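Local coordinates for Lmo0305 protein (Listeria monocytogenes, PDB 3PJ0) that belongs to the beta-eliminating lyase family of fold-type I proteins and carries pyridoxal phosphate on a modified lysine, its precise role being unassigned, at residues A[107-110]-A[115-118]; A[78-83]-A[140-145]; A[71-76]-A[97-102]; A[91-96]-A[132-137]; A[162-167]-A[172-177]. All blocks are in the same frame, centred on the assembly; numbering follows the deposited sequence. Where two conformers were deposited one is given.

Overall arrangement
Following the chain, contact 3 opens first at 71-76 and contact 2 next at 78-83, both on helix 72-87; contact 4 then starts on strand 91-94. Contact 3 closes at 97-102 and so crosses contacts 2 and 4. The short loop of contact 1, from 107-110 to 115-118, nests within contact 4, which closes at 132-137 and itself nests within contact 2, closed at 140-145. Contact 5 follows in series, joining helix 157-170 to strand 173-178. Strands 115-118, 91-94, 140-144 and 173-178 lie side by side in the central sheet; contacts 1, 2 and 3 concern helices over one face, whereas contacts 4 and 5 cover the other.

Contact 1: A[107-110]-A[115-118]; sequences GLKE and TPLL
Helix 107-112 turns back through a few residues into edge strand 115-118, setting Leu108 and Lys109 against Pro116, with Lys109 CA and Thr115 CA 6.4 Å apart. The proline ring is what both helix residues meet. Leu108 CD2 lies 4.0 Å from Pro116 CG, the two side chains passing each other in opposite directions. Lys109 uses its methylenes: CE lies 3.8 Å from Pro116 CD, and CG touches the same ring carbon at 4.1 Å. Because CG of Lys109 stands opposite its own carbonyl carbon (chi1 -64°) and the chain runs straight beyond it, the aliphatic shaft runs alongside the CG-CD edge of the proline ring and carries the ammonium group beyond. There NZ forms a salt bridge with Glu101, and it gives a weak bond of 3.4 Å to water 1, which in turn donates to Pro116 O over 3.0 Å. Thr115 and Leu117 take up the backbone bonds to strand 91-94, so Pro116, which has no N-H, falls at a position facing the outer edge of the sheet. The chemistry implies a divided role for the lysine: its shaft packs on an apolar ring, while its charge is met chiefly by Glu101 and only loosely by the water-bridged carbonyl.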
# COMPACT_ATOMS: atom_id res chain seq x y z
N GLY A 107 -9.69 0.04 -12.96
CA GLY A 107 -8.93 1.17 -12.44
C GLY A 107 -8.32 2.03 -13.54
O GLY A 107 -8.39 3.26 -13.50
N LEU A 108 -7.71 1.39 -14.54
CA LEU A 108 -7.05 2.13 -15.64
C LEU A 108 -8.03 3.04 -16.35
O LEU A 108 -7.74 4.22 -16.62
CB LEU A 108 -6.40 1.16 -16.62
CG LEU A 108 -5.65 1.76 -17.81
CD1 LEU A 108 -4.42 2.57 -17.32
CD2 LEU A 108 -5.27 0.59 -18.76
N LYS A 109 -9.21 2.52 -16.64
CA LYS A 109 -10.29 3.30 -17.26
C LYS A 109 -10.85 4.40 -16.34
O LYS A 109 -11.05 5.55 -16.76
CB LYS A 109 -11.41 2.35 -17.68
CG LYS A 109 -10.95 1.34 -18.78
CD LYS A 109 -11.99 0.29 -19.05
CE LYS A 109 -11.43 -0.83 -20.00
NZ LYS A 109 -12.40 -1.97 -20.10
N GLU A 110 -11.10 4.05 -15.09
CA GLU A 110 -11.80 4.95 -14.16
C GLU A 110 -10.90 6.02 -13.56
O GLU A 110 -11.38 7.13 -13.26
CB GLU A 110 -12.46 4.17 -13.03
CG GLU A 110 -13.54 3.17 -13.46
CD GLU A 110 -14.91 3.79 -13.74
OE1 GLU A 110 -15.06 5.04 -13.85
OE2 GLU A 110 -15.85 2.98 -13.86
N THR A 115 -7.99 4.38 -22.73
CA THR A 115 -8.85 3.48 -23.52
C THR A 115 -7.99 2.34 -24.04
O THR A 115 -7.14 2.59 -24.90
CB THR A 115 -9.48 4.20 -24.75
OG1 THR A 115 -10.34 5.29 -24.34
CG2 THR A 115 -10.28 3.22 -25.62
N PRO A 116 -8.20 1.11 -23.55
CA PRO A 116 -7.36 0.01 -24.01
C PRO A 116 -7.95 -0.66 -25.23
O PRO A 116 -9.14 -0.97 -25.23
CB PRO A 116 -7.35 -0.96 -22.82
CG PRO A 116 -7.91 -0.14 -21.64
CD PRO A 116 -8.89 0.74 -22.30
N LEU A 117 -7.13 -0.81 -26.26
CA LEU A 117 -7.50 -1.48 -27.49
C LEU A 117 -6.99 -2.89 -27.28
O LEU A 117 -5.81 -3.09 -26.92
CB LEU A 117 -6.86 -0.79 -28.70
CG LEU A 117 -7.11 0.73 -28.81
CD1 LEU A 117 -6.33 1.36 -29.98
CD2 LEU A 117 -8.60 1.04 -28.93
N LEU A 118 -7.87 -3.87 -27.46
CA LEU A 118 -7.51 -5.25 -27.15
C LEU A 118 -6.88 -5.95 -28.36
O LEU A 118 -7.37 -5.86 -29.48
CB LEU A 118 -8.72 -6.00 -26.61
CG LEU A 118 -9.45 -5.30 -25.47
CD1 LEU A 118 -10.61 -6.15 -24.95
CD2 LEU A 118 -8.49 -4.96 -24.33
O HOH W 1 -10.93 -2.18 -23.20

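Contact 2: A[78-83]-A[140-145]; sequences IALRIW and SVLIEL
Leu80 and Trp83 of helix 72-87 rest on Ser140 and Leu142 of strand 140-144, a helix-on-sheet layer of the alpha/beta/alpha large domain found in fold-type I proteins. The two segments run nearly antiparallel, their axes 9.5 Å apart and inclined at 157°, and Ser140 and Leu142, two residues apart on the strand, both face the helix.

The apolar part is small and specific. Leu80 CD1 meets Leu142 CD1 at 4.1 Å, with the two leucines crossing at about a right angle, so that one methyl branch of each does the touching. Further along the helix, Trp83 offers only its CB, 4.3 Å from Ser140 CB. Its indole leads away from this strand, stacks with Phe224 and bonds through NE1 to Ser201, which belongs to strand 201-205.

Polar atoms meet apolar ones at Ser140. Its OG is staggered with the backbone N on one side and the carbonyl carbon on the other (chi1 72°), and this rotation turns the hydroxyl to the helix, where Leu80 CD2 packs on it at 3.3 Å. Leu80 therefore spreads its two methyls over two successive inward-facing residues of the strand.

The remaining link is a water that bridges two buried residues, Leu80 and Ser140. It joins the helix carbonyl to the strand hydroxyl: water 2 donates to Leu80 O at 2.6 Å and lies 2.8 Å from Ser140 OG.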
# COMPACT_ATOMS: atom_id res chain seq x y z
N ILE A 78 0.02 3.68 -13.44
CA ILE A 78 0.92 4.84 -13.44
C ILE A 78 1.89 4.82 -14.63
O ILE A 78 2.07 5.86 -15.30
CB ILE A 78 1.69 4.95 -12.09
CG1 ILE A 78 0.71 5.33 -10.99
CG2 ILE A 78 2.88 5.98 -12.16
CD1 ILE A 78 1.31 5.20 -9.55
N ALA A 79 2.48 3.66 -14.94
CA ALA A 79 3.41 3.57 -16.05
C ALA A 79 2.72 4.00 -17.35
O ALA A 79 3.26 4.81 -18.11
CB ALA A 79 4.01 2.10 -16.18
N LEU A 80 1.52 3.45 -17.60
CA LEU A 80 0.78 3.73 -18.84
C LEU A 80 0.36 5.21 -18.92
O LEU A 80 0.41 5.81 -20.02
CB LEU A 80 -0.43 2.78 -18.99
CG LEU A 80 -0.08 1.26 -19.04
CD1 LEU A 80 -1.29 0.39 -19.21
CD2 LEU A 80 1.00 0.98 -20.13
N ARG A 81 -0.02 5.81 -17.79
CA ARG A 81 -0.32 7.26 -17.77
C ARG A 81 0.90 8.14 -18.14
O ARG A 81 0.78 9.10 -18.90
CB ARG A 81 -0.92 7.70 -16.42
CG ARG A 81 -1.19 9.24 -16.31
CD ARG A 81 -2.14 9.76 -17.37
NE ARG A 81 -2.24 11.21 -17.25
CZ ARG A 81 -3.09 11.85 -16.45
NH1 ARG A 81 -4.00 11.19 -15.74
NH2 ARG A 81 -3.03 13.18 -16.38
N ILE A 82 2.07 7.81 -17.59
CA ILE A 82 3.26 8.55 -17.91
C ILE A 82 3.52 8.49 -19.42
O ILE A 82 3.75 9.54 -20.05
CB ILE A 82 4.46 8.03 -17.12
CG1 ILE A 82 4.25 8.28 -15.63
CG2 ILE A 82 5.80 8.70 -17.58
CD1 ILE A 82 5.23 7.53 -14.69
N TRP A 83 3.46 7.30 -20.02
CA TRP A 83 3.70 7.19 -21.47
C TRP A 83 2.58 7.89 -22.27
O TRP A 83 2.86 8.48 -23.28
CB TRP A 83 3.90 5.75 -21.92
CG TRP A 83 5.12 5.08 -21.34
CD1 TRP A 83 5.15 3.89 -20.69
CD2 TRP A 83 6.45 5.59 -21.29
NE1 TRP A 83 6.41 3.61 -20.26
CE2 TRP A 83 7.23 4.64 -20.61
CE3 TRP A 83 7.07 6.76 -21.77
CZ2 TRP A 83 8.60 4.81 -20.39
CZ3 TRP A 83 8.44 6.94 -21.54
CH2 TRP A 83 9.18 5.97 -20.87
N SER A 140 1.26 3.38 -25.90
CA SER A 140 2.02 2.20 -25.52
C SER A 140 1.29 0.88 -25.77
O SER A 140 0.05 0.82 -25.96
CB SER A 140 2.36 2.27 -24.02
OG SER A 140 1.20 2.05 -23.28
N VAL A 141 2.11 -0.16 -25.82
CA VAL A 141 1.68 -1.54 -25.88
C VAL A 141 2.24 -2.14 -24.60
O VAL A 141 3.39 -1.85 -24.20
CB VAL A 141 2.24 -2.27 -27.13
CG1 VAL A 141 2.06 -3.79 -27.04
CG2 VAL A 141 1.58 -1.74 -28.38
N LEU A 142 1.44 -2.98 -23.97
CA LEU A 142 1.85 -3.69 -22.75
C LEU A 142 1.88 -5.15 -23.10
O LEU A 142 0.96 -5.66 -23.74
CB LEU A 142 0.85 -3.42 -21.62
CG LEU A 142 1.02 -4.19 -20.29
CD1 LEU A 142 0.35 -3.38 -19.15
CD2 LEU A 142 0.48 -5.63 -20.31
N ILE A 143 2.97 -5.81 -22.72
CA ILE A 143 3.18 -7.25 -22.95
C ILE A 143 3.36 -7.94 -21.59
O ILE A 143 4.09 -7.47 -20.73
CB ILE A 143 4.48 -7.49 -23.79
CG1 ILE A 143 4.44 -6.71 -25.10
CG2 ILE A 143 4.77 -8.96 -23.93
CD1 ILE A 143 3.29 -7.08 -26.06
N GLU A 144 2.68 -9.06 -21.40
CA GLU A 144 2.78 -9.84 -20.15
C GLU A 144 3.53 -11.15 -20.46
O GLU A 144 3.05 -11.96 -21.24
CB GLU A 144 1.37 -10.15 -19.62
CG GLU A 144 1.35 -10.88 -18.30
CD GLU A 144 -0.05 -11.37 -17.91
OE1 GLU A 144 -1.04 -10.59 -18.00
OE2 GLU A 144 -0.13 -12.54 -17.50
N LEU A 145 4.73 -11.31 -19.87
CA LEU A 145 5.57 -12.49 -20.07
C LEU A 145 5.62 -13.29 -18.77
O LEU A 145 6.13 -12.80 -17.76
CB LEU A 145 7.00 -12.10 -20.47
CG LEU A 145 7.20 -11.24 -21.69
CD1 LEU A 145 8.66 -10.80 -21.87
CD2 LEU A 145 6.71 -11.96 -22.95
O HOH W 2 0.74 4.61 -22.33

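Contact 3: A[71-76]-A[97-102]; sequences SGTMAQ and LSHLEI
Thr73 and Gln76, on the first turns of helix 72-87, pack against His99 and Leu100 of short helix 99-102 in a buried helix-helix contact beside the cofactor. It is made by side chains alone: even the closest alpha carbons, Thr73 CA and Leu100 CA, are 7.3 Å apart.

Thr73 OG1 comes to the edge of the His99 ring, near its plane, 3.6 Å from CE1. His99 holds CG trans to its backbone N (chi1 -170°), which swings the imidazole edge to Thr73. This threonine hydroxyl also bonds OP3 of the modified residue LLP at position 208, while Gly72 N bonds OP1, so the beginning of the helix holds the phosphate; its dipole would probably favour that anion. His99 ND1 is bonded to Glu104, which helps to fix the rotation of the ring.

The second pair is an amide laid against a methyl. Gln76 NE2 lies 3.4 Å from Leu100 CD2, and Gln76 CB touches the same methyl at 4.1 Å. The amide is gripped at both ends: OE1 accepts from His175, and NE2 bonds Asp177, whose carboxylate reaches N1 of the LLP ring. Gln76 is thus a second-shell residue to the cofactor.

Helix 99-102 itself begins at Ser98, an N-cap whose OG takes a weak bond from Leu100 N. On the sheet side of both helices, Leu142 of strand 140-144 touches Gln76, Ser98 and Leu100, while the second subunit packs Gly236 against Thr73.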
# COMPACT_ATOMS: atom_id res chain seq x y z
N SER A 71 2.00 -2.18 -4.74
CA SER A 71 1.36 -3.10 -5.66
C SER A 71 1.65 -2.81 -7.12
O SER A 71 1.96 -1.67 -7.52
CB SER A 71 -0.17 -3.02 -5.48
OG SER A 71 -0.66 -1.82 -5.99
N GLY A 72 1.55 -3.88 -7.91
CA GLY A 72 1.63 -3.80 -9.35
C GLY A 72 0.41 -3.10 -9.93
O GLY A 72 0.53 -2.47 -10.96
N THR A 73 -0.76 -3.27 -9.30
CA THR A 73 -1.97 -2.60 -9.76
C THR A 73 -1.73 -1.08 -9.82
O THR A 73 -1.99 -0.44 -10.83
CB THR A 73 -3.17 -2.96 -8.88
OG1 THR A 73 -3.44 -4.36 -9.01
CG2 THR A 73 -4.45 -2.15 -9.30
N MSE A 74 -1.23 -0.50 -8.74
CA MSE A 74 -0.86 0.92 -8.73
C MSE A 74 0.24 1.23 -9.77
O MSE A 74 0.15 2.18 -10.57
CB MSE A 74 -0.28 1.27 -7.34
CG MSE A 74 -0.04 2.71 -7.16
SE MSE A 74 0.50 3.09 -5.36
CE MSE A 74 -1.13 2.55 -4.41
N ALA A 75 1.30 0.44 -9.74
CA ALA A 75 2.50 0.74 -10.54
C ALA A 75 2.28 0.77 -12.05
O ALA A 75 2.80 1.67 -12.73
CB ALA A 75 3.62 -0.22 -10.19
N GLN A 76 1.47 -0.16 -12.56
CA GLN A 76 1.26 -0.29 -14.02
C GLN A 76 0.29 0.75 -14.59
O GLN A 76 0.53 1.26 -15.67
CB GLN A 76 0.89 -1.70 -14.40
CG GLN A 76 2.00 -2.67 -14.13
CD GLN A 76 1.87 -3.92 -14.97
OE1 GLN A 76 2.71 -4.17 -15.85
NE2 GLN A 76 0.80 -4.68 -14.76
N LEU A 97 -6.96 -10.27 -21.80
CA LEU A 97 -6.96 -10.77 -20.42
C LEU A 97 -5.84 -10.14 -19.60
O LEU A 97 -5.42 -10.71 -18.57
CB LEU A 97 -6.88 -12.30 -20.40
CG LEU A 97 -7.97 -13.02 -21.18
CD1 LEU A 97 -7.96 -14.55 -20.96
CD2 LEU A 97 -9.32 -12.45 -20.79
N SER A 98 -5.35 -8.97 -20.03
CA SER A 98 -4.36 -8.26 -19.22
C SER A 98 -4.92 -8.04 -17.82
O SER A 98 -6.13 -7.92 -17.62
CB SER A 98 -3.99 -6.92 -19.82
OG SER A 98 -3.17 -6.18 -18.91
N HIS A 99 -4.03 -7.98 -16.84
CA HIS A 99 -4.46 -7.83 -15.46
C HIS A 99 -5.19 -6.50 -15.32
O HIS A 99 -6.15 -6.38 -14.56
CB HIS A 99 -3.24 -7.92 -14.53
CG HIS A 99 -3.57 -8.03 -13.07
ND1 HIS A 99 -3.78 -6.92 -12.27
CD2 HIS A 99 -3.64 -9.10 -12.25
CE1 HIS A 99 -3.99 -7.31 -11.02
NE2 HIS A 99 -3.91 -8.63 -10.98
N LEU A 100 -4.74 -5.51 -16.08
CA LEU A 100 -5.35 -4.19 -16.08
C LEU A 100 -6.81 -4.20 -16.57
O LEU A 100 -7.65 -3.45 -16.10
CB LEU A 100 -4.55 -3.23 -16.98
CG LEU A 100 -3.13 -2.69 -16.62
CD1 LEU A 100 -3.22 -1.61 -15.61
CD2 LEU A 100 -2.06 -3.77 -16.25
N GLU A 101 -7.10 -5.10 -17.51
CA GLU A 101 -8.42 -5.14 -18.11
C GLU A 101 -9.44 -5.88 -17.27
O GLU A 101 -10.61 -5.49 -17.23
CB GLU A 101 -8.31 -5.83 -19.47
CG GLU A 101 -9.58 -5.83 -20.28
CD GLU A 101 -9.99 -4.43 -20.76
OE1 GLU A 101 -9.17 -3.48 -20.66
OE2 GLU A 101 -11.13 -4.31 -21.26
N ILE A 102 -9.00 -6.95 -16.58
CA ILE A 102 -9.95 -7.81 -15.87
C ILE A 102 -9.83 -7.97 -14.35
O ILE A 102 -10.80 -8.42 -13.73
CB ILE A 102 -9.96 -9.24 -16.51
CG1 ILE A 102 -8.64 -9.97 -16.28
CG2 ILE A 102 -10.27 -9.15 -18.04
CD1 ILE A 102 -8.66 -11.43 -16.77

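Contact 4: A[91-96]-A[132-137]; sequences RVAYHP and KSLREP
Arg91 and Glu136 meet with their side chains at roughly a right angle, the guanidinium and carboxylate planes turned 26° apart. Glu136 OE1 lies against the bend of the arginine rather than at its end, 3.7 Å from CG and equally 3.7 Å from NE. OE1 is displaced far from the plane of the guanidinium, so this long salt bridge is a matter of charge without an N-H aimed at it. The bends of Arg91 at chi2 and chi3 (64° and 58°) bring NE round to the side of OE1.

Water 3 supplies the directed bonds that the ion pair lacks. It accepts from Arg91 NE at 3.0 Å and donates to Glu136 OE1 at 2.8 Å and to Pro137 O at 2.7 Å, and that carbonyl has a further donor in Asn89. Both charged residues also touch crystal neighbours, so their exact poses may owe something to the lattice.

Deeper in, the orientation is simpler. Ala93 CB points at the forked end of Leu134, 3.9 Å from CD1 and 4.1 Å from CD2.

Arg91 and Ala93 project from one face of strand 91-94, while Val92 points away from the loop. Segment 132-137 runs back along that face, roughly antiparallel to strand 91-94, on its way to strand 140-144, the parallel neighbour bonded to Ala93, as a connection does in the open sheet of an alpha/beta/alpha domain.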
# COMPACT_ATOMS: atom_id res chain seq x y z
N ARG A 91 -4.79 6.26 -25.62
CA ARG A 91 -5.09 4.89 -26.02
C ARG A 91 -3.85 4.03 -25.77
O ARG A 91 -2.72 4.48 -25.98
CB ARG A 91 -5.51 4.79 -27.50
CG ARG A 91 -7.00 5.05 -27.78
CD ARG A 91 -7.42 6.44 -27.44
NE ARG A 91 -6.64 7.43 -28.17
CZ ARG A 91 -6.67 8.74 -27.96
NH1 ARG A 91 -7.47 9.26 -27.04
NH2 ARG A 91 -5.89 9.54 -28.69
N VAL A 92 -4.07 2.81 -25.28
CA VAL A 92 -2.99 1.81 -25.12
C VAL A 92 -3.47 0.50 -25.73
O VAL A 92 -4.66 0.39 -26.07
CB VAL A 92 -2.57 1.58 -23.66
CG1 VAL A 92 -2.11 2.88 -23.05
CG2 VAL A 92 -3.71 0.98 -22.83
N ALA A 93 -2.59 -0.49 -25.86
CA ALA A 93 -2.99 -1.77 -26.41
C ALA A 93 -2.38 -2.93 -25.64
O ALA A 93 -1.22 -2.88 -25.24
CB ALA A 93 -2.63 -1.87 -27.93
N TYR A 94 -3.18 -3.95 -25.42
CA TYR A 94 -2.72 -5.13 -24.74
C TYR A 94 -3.65 -6.34 -24.94
O TYR A 94 -4.72 -6.20 -25.53
CB TYR A 94 -2.50 -4.85 -23.26
CG TYR A 94 -3.67 -4.24 -22.45
CD1 TYR A 94 -4.97 -4.71 -22.56
CD2 TYR A 94 -3.41 -3.25 -21.48
CE1 TYR A 94 -6.00 -4.17 -21.76
CE2 TYR A 94 -4.41 -2.73 -20.68
CZ TYR A 94 -5.70 -3.18 -20.81
OH TYR A 94 -6.68 -2.62 -19.99
N HIS A 95 -3.22 -7.50 -24.45
CA HIS A 95 -4.00 -8.71 -24.57
C HIS A 95 -5.37 -8.52 -23.85
O HIS A 95 -5.43 -7.85 -22.81
CB HIS A 95 -3.24 -9.88 -23.93
CG HIS A 95 -3.85 -11.23 -24.19
ND1 HIS A 95 -4.85 -11.75 -23.40
CD2 HIS A 95 -3.58 -12.17 -25.12
CE1 HIS A 95 -5.20 -12.94 -23.86
NE2 HIS A 95 -4.44 -13.22 -24.91
N PRO A 96 -6.46 -9.10 -24.38
CA PRO A 96 -7.79 -9.01 -23.75
C PRO A 96 -7.86 -9.39 -22.23
O PRO A 96 -8.71 -8.89 -21.49
CB PRO A 96 -8.62 -10.02 -24.56
CG PRO A 96 -8.00 -10.01 -25.88
CD PRO A 96 -6.53 -9.86 -25.64
N LYS A 132 -0.04 -4.30 -35.72
CA LYS A 132 -0.08 -3.70 -37.07
C LYS A 132 -1.50 -3.43 -37.53
O LYS A 132 -1.71 -2.50 -38.31
CB LYS A 132 0.66 -4.59 -38.09
CG LYS A 132 2.18 -4.55 -37.97
CD LYS A 132 2.89 -5.43 -39.05
CE LYS A 132 4.42 -5.29 -38.99
NZ LYS A 132 5.08 -6.07 -40.08
N SER A 133 -2.47 -4.20 -37.05
CA SER A 133 -3.88 -4.06 -37.40
C SER A 133 -4.66 -3.05 -36.55
O SER A 133 -5.86 -2.88 -36.75
CB SER A 133 -4.60 -5.42 -37.29
OG SER A 133 -4.00 -6.39 -38.12
N LEU A 134 -4.00 -2.41 -35.57
CA LEU A 134 -4.68 -1.39 -34.75
C LEU A 134 -5.25 -0.31 -35.65
O LEU A 134 -4.58 0.15 -36.58
CB LEU A 134 -3.74 -0.77 -33.71
CG LEU A 134 -3.37 -1.63 -32.49
CD1 LEU A 134 -2.19 -1.04 -31.76
CD2 LEU A 134 -4.55 -1.77 -31.53
N ARG A 135 -6.49 0.07 -35.40
CA ARG A 135 -7.19 1.08 -36.22
C ARG A 135 -6.95 2.54 -35.83
O ARG A 135 -7.47 3.46 -36.48
CB ARG A 135 -8.68 0.76 -36.28
CG ARG A 135 -9.02 -0.17 -37.42
CD ARG A 135 -10.36 -0.89 -37.27
NE ARG A 135 -10.25 -2.13 -36.48
CZ ARG A 135 -10.38 -2.22 -35.16
NH1 ARG A 135 -10.61 -1.14 -34.42
NH2 ARG A 135 -10.26 -3.41 -34.57
N GLU A 136 -6.19 2.74 -34.76
CA GLU A 136 -5.75 4.06 -34.36
C GLU A 136 -4.43 3.93 -33.62
O GLU A 136 -4.11 2.85 -33.09
CB GLU A 136 -6.79 4.78 -33.48
CG GLU A 136 -7.19 4.00 -32.26
CD GLU A 136 -8.31 4.68 -31.50
OE1 GLU A 136 -8.15 5.87 -31.16
OE2 GLU A 136 -9.35 4.03 -31.28
N PRO A 137 -3.67 5.03 -33.56
CA PRO A 137 -2.38 4.99 -32.89
C PRO A 137 -2.53 4.85 -31.38
O PRO A 137 -3.57 5.21 -30.81
CB PRO A 137 -1.75 6.34 -33.24
CG PRO A 137 -2.59 6.92 -34.33
CD PRO A 137 -3.94 6.34 -34.17
O HOH W 3 -5.61 7.01 -30.99

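Contact 5: A[162-167]-A[172-177]; sequences KISEYC and ISLHLD
Leu174 sets its CG on the far side from its backbone N (chi1 -161°), which sends both methyls toward Cys167 and Ser164, while the thiol of Cys167, with SG trans to the carbonyl carbon (chi1 -70°), turns to meet CD1. The setting is the second half of a beta-alpha-beta unit, in which helix 157-170 returns from strand 140-144 to its parallel neighbour, strand 173-178. Helix and strand segments here run at 144°, with their axes 8.6 Å apart.

The branches of Leu174 divide the work. CD1 touches Cys167 SG at 3.9 Å and Ile163 CG2 at 4.1 Å, with Ile163 crossing the leucine at about a right angle. CD2 packs on CA and CB of Ser164, 3.8 Å from the CA. The OG of this serine bonds to Leu198 O, in the loop before strand 201-205. A bound MRD molecule, probably from the crystallisation liquor, lies close to the Ser164 side chain.

Two residues earlier on the strand side, Ile172 also packs on Cys167. The CB atoms of Ile172 and Cys167 are 3.9 Å apart, and Ile172 CG2 reaches the sulfur at 4.0 Å. The cysteine thus meets two inward-facing residues of 172-177, which also touch Val141 of the preceding strand.

The turn that ends the helix is closed by backbone: Ile172 N donates to Cys167 O over 2.9 Å, the donor standing somewhat off the carbonyl plane.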
# COMPACT_ATOMS: atom_id res chain seq x y z
N LYS A 162 11.18 -8.50 -32.59
CA LYS A 162 10.48 -7.85 -33.72
C LYS A 162 9.39 -6.88 -33.23
O LYS A 162 9.15 -5.81 -33.82
CB LYS A 162 9.96 -8.93 -34.68
CG LYS A 162 11.10 -9.68 -35.35
CD LYS A 162 10.68 -10.90 -36.13
CE LYS A 162 11.92 -11.50 -36.81
NZ LYS A 162 11.70 -12.87 -37.37
N ILE A 163 8.69 -7.24 -32.16
CA ILE A 163 7.67 -6.35 -31.59
C ILE A 163 8.32 -5.06 -31.07
O ILE A 163 7.82 -3.95 -31.30
CB ILE A 163 6.88 -7.07 -30.48
CG1 ILE A 163 5.88 -8.04 -31.13
CG2 ILE A 163 6.19 -6.05 -29.59
CD1 ILE A 163 5.09 -8.88 -30.13
N SER A 164 9.44 -5.24 -30.37
CA SER A 164 10.22 -4.12 -29.82
C SER A 164 10.70 -3.21 -30.94
O SER A 164 10.54 -1.99 -30.86
CB SER A 164 11.43 -4.63 -29.02
OG SER A 164 12.10 -3.55 -28.36
N GLU A 165 11.26 -3.81 -31.98
CA GLU A 165 11.79 -3.02 -33.11
C GLU A 165 10.67 -2.23 -33.81
O GLU A 165 10.85 -1.07 -34.15
CB GLU A 165 12.55 -3.93 -34.10
CG GLU A 165 13.86 -4.50 -33.47
CD GLU A 165 14.47 -5.72 -34.21
OE1 GLU A 165 13.73 -6.51 -34.84
OE2 GLU A 165 15.69 -5.89 -34.11
N TYR A 166 9.49 -2.84 -33.97
CA TYR A 166 8.38 -2.15 -34.63
C TYR A 166 7.89 -1.00 -33.78
O TYR A 166 7.66 0.11 -34.28
CB TYR A 166 7.24 -3.12 -34.90
CG TYR A 166 6.02 -2.45 -35.49
CD1 TYR A 166 5.97 -2.11 -36.85
CD2 TYR A 166 4.93 -2.16 -34.69
CE1 TYR A 166 4.84 -1.50 -37.38
CE2 TYR A 166 3.81 -1.55 -35.20
CZ TYR A 166 3.76 -1.23 -36.53
OH TYR A 166 2.63 -0.62 -37.00
N CYS A 167 7.75 -1.25 -32.48
CA CYS A 167 7.31 -0.20 -31.58
C CYS A 167 8.32 0.96 -31.58
O CYS A 167 7.93 2.12 -31.61
CB CYS A 167 6.99 -0.75 -30.18
SG CYS A 167 5.51 -1.78 -30.13
N ILE A 172 6.03 3.97 -30.37
CA ILE A 172 5.13 3.35 -29.38
C ILE A 172 5.99 2.87 -28.19
O ILE A 172 6.92 2.09 -28.39
CB ILE A 172 4.36 2.14 -29.96
CG1 ILE A 172 3.46 2.56 -31.12
CG2 ILE A 172 3.51 1.50 -28.86
CD1 ILE A 172 2.94 1.44 -31.96
N SER A 173 5.68 3.31 -26.97
CA SER A 173 6.40 2.87 -25.78
C SER A 173 6.02 1.41 -25.51
O SER A 173 4.88 1.03 -25.78
CB SER A 173 6.05 3.72 -24.55
OG SER A 173 6.40 5.09 -24.72
N LEU A 174 6.96 0.61 -25.01
CA LEU A 174 6.71 -0.81 -24.76
C LEU A 174 6.94 -1.02 -23.28
O LEU A 174 8.02 -0.68 -22.76
CB LEU A 174 7.65 -1.70 -25.60
CG LEU A 174 7.22 -3.17 -25.80
CD1 LEU A 174 5.92 -3.31 -26.58
CD2 LEU A 174 8.35 -4.01 -26.47
N HIS A 175 5.91 -1.54 -22.60
CA HIS A 175 5.91 -1.80 -21.16
C HIS A 175 5.76 -3.28 -20.85
O HIS A 175 4.86 -3.95 -21.39
CB HIS A 175 4.74 -1.06 -20.45
CG HIS A 175 4.64 -1.40 -18.99
ND1 HIS A 175 5.48 -0.85 -18.05
CD2 HIS A 175 3.85 -2.28 -18.33
CE1 HIS A 175 5.20 -1.36 -16.87
NE2 HIS A 175 4.23 -2.25 -17.01
N LEU A 176 6.62 -3.79 -19.96
CA LEU A 176 6.60 -5.19 -19.55
C LEU A 176 5.87 -5.43 -18.25
O LEU A 176 6.26 -4.90 -17.22
CB LEU A 176 8.04 -5.74 -19.41
CG LEU A 176 8.23 -7.16 -18.84
CD1 LEU A 176 7.44 -8.17 -19.68
CD2 LEU A 176 9.71 -7.55 -18.77
N ASP A 177 4.76 -6.18 -18.32
CA ASP A 177 4.10 -6.70 -17.15
C ASP A 177 4.93 -7.95 -16.85
O ASP A 177 4.74 -9.02 -17.43
CB ASP A 177 2.59 -7.02 -17.35
CG ASP A 177 1.95 -7.57 -16.08
OD1 ASP A 177 2.69 -8.12 -15.24
OD2 ASP A 177 0.72 -7.41 -15.90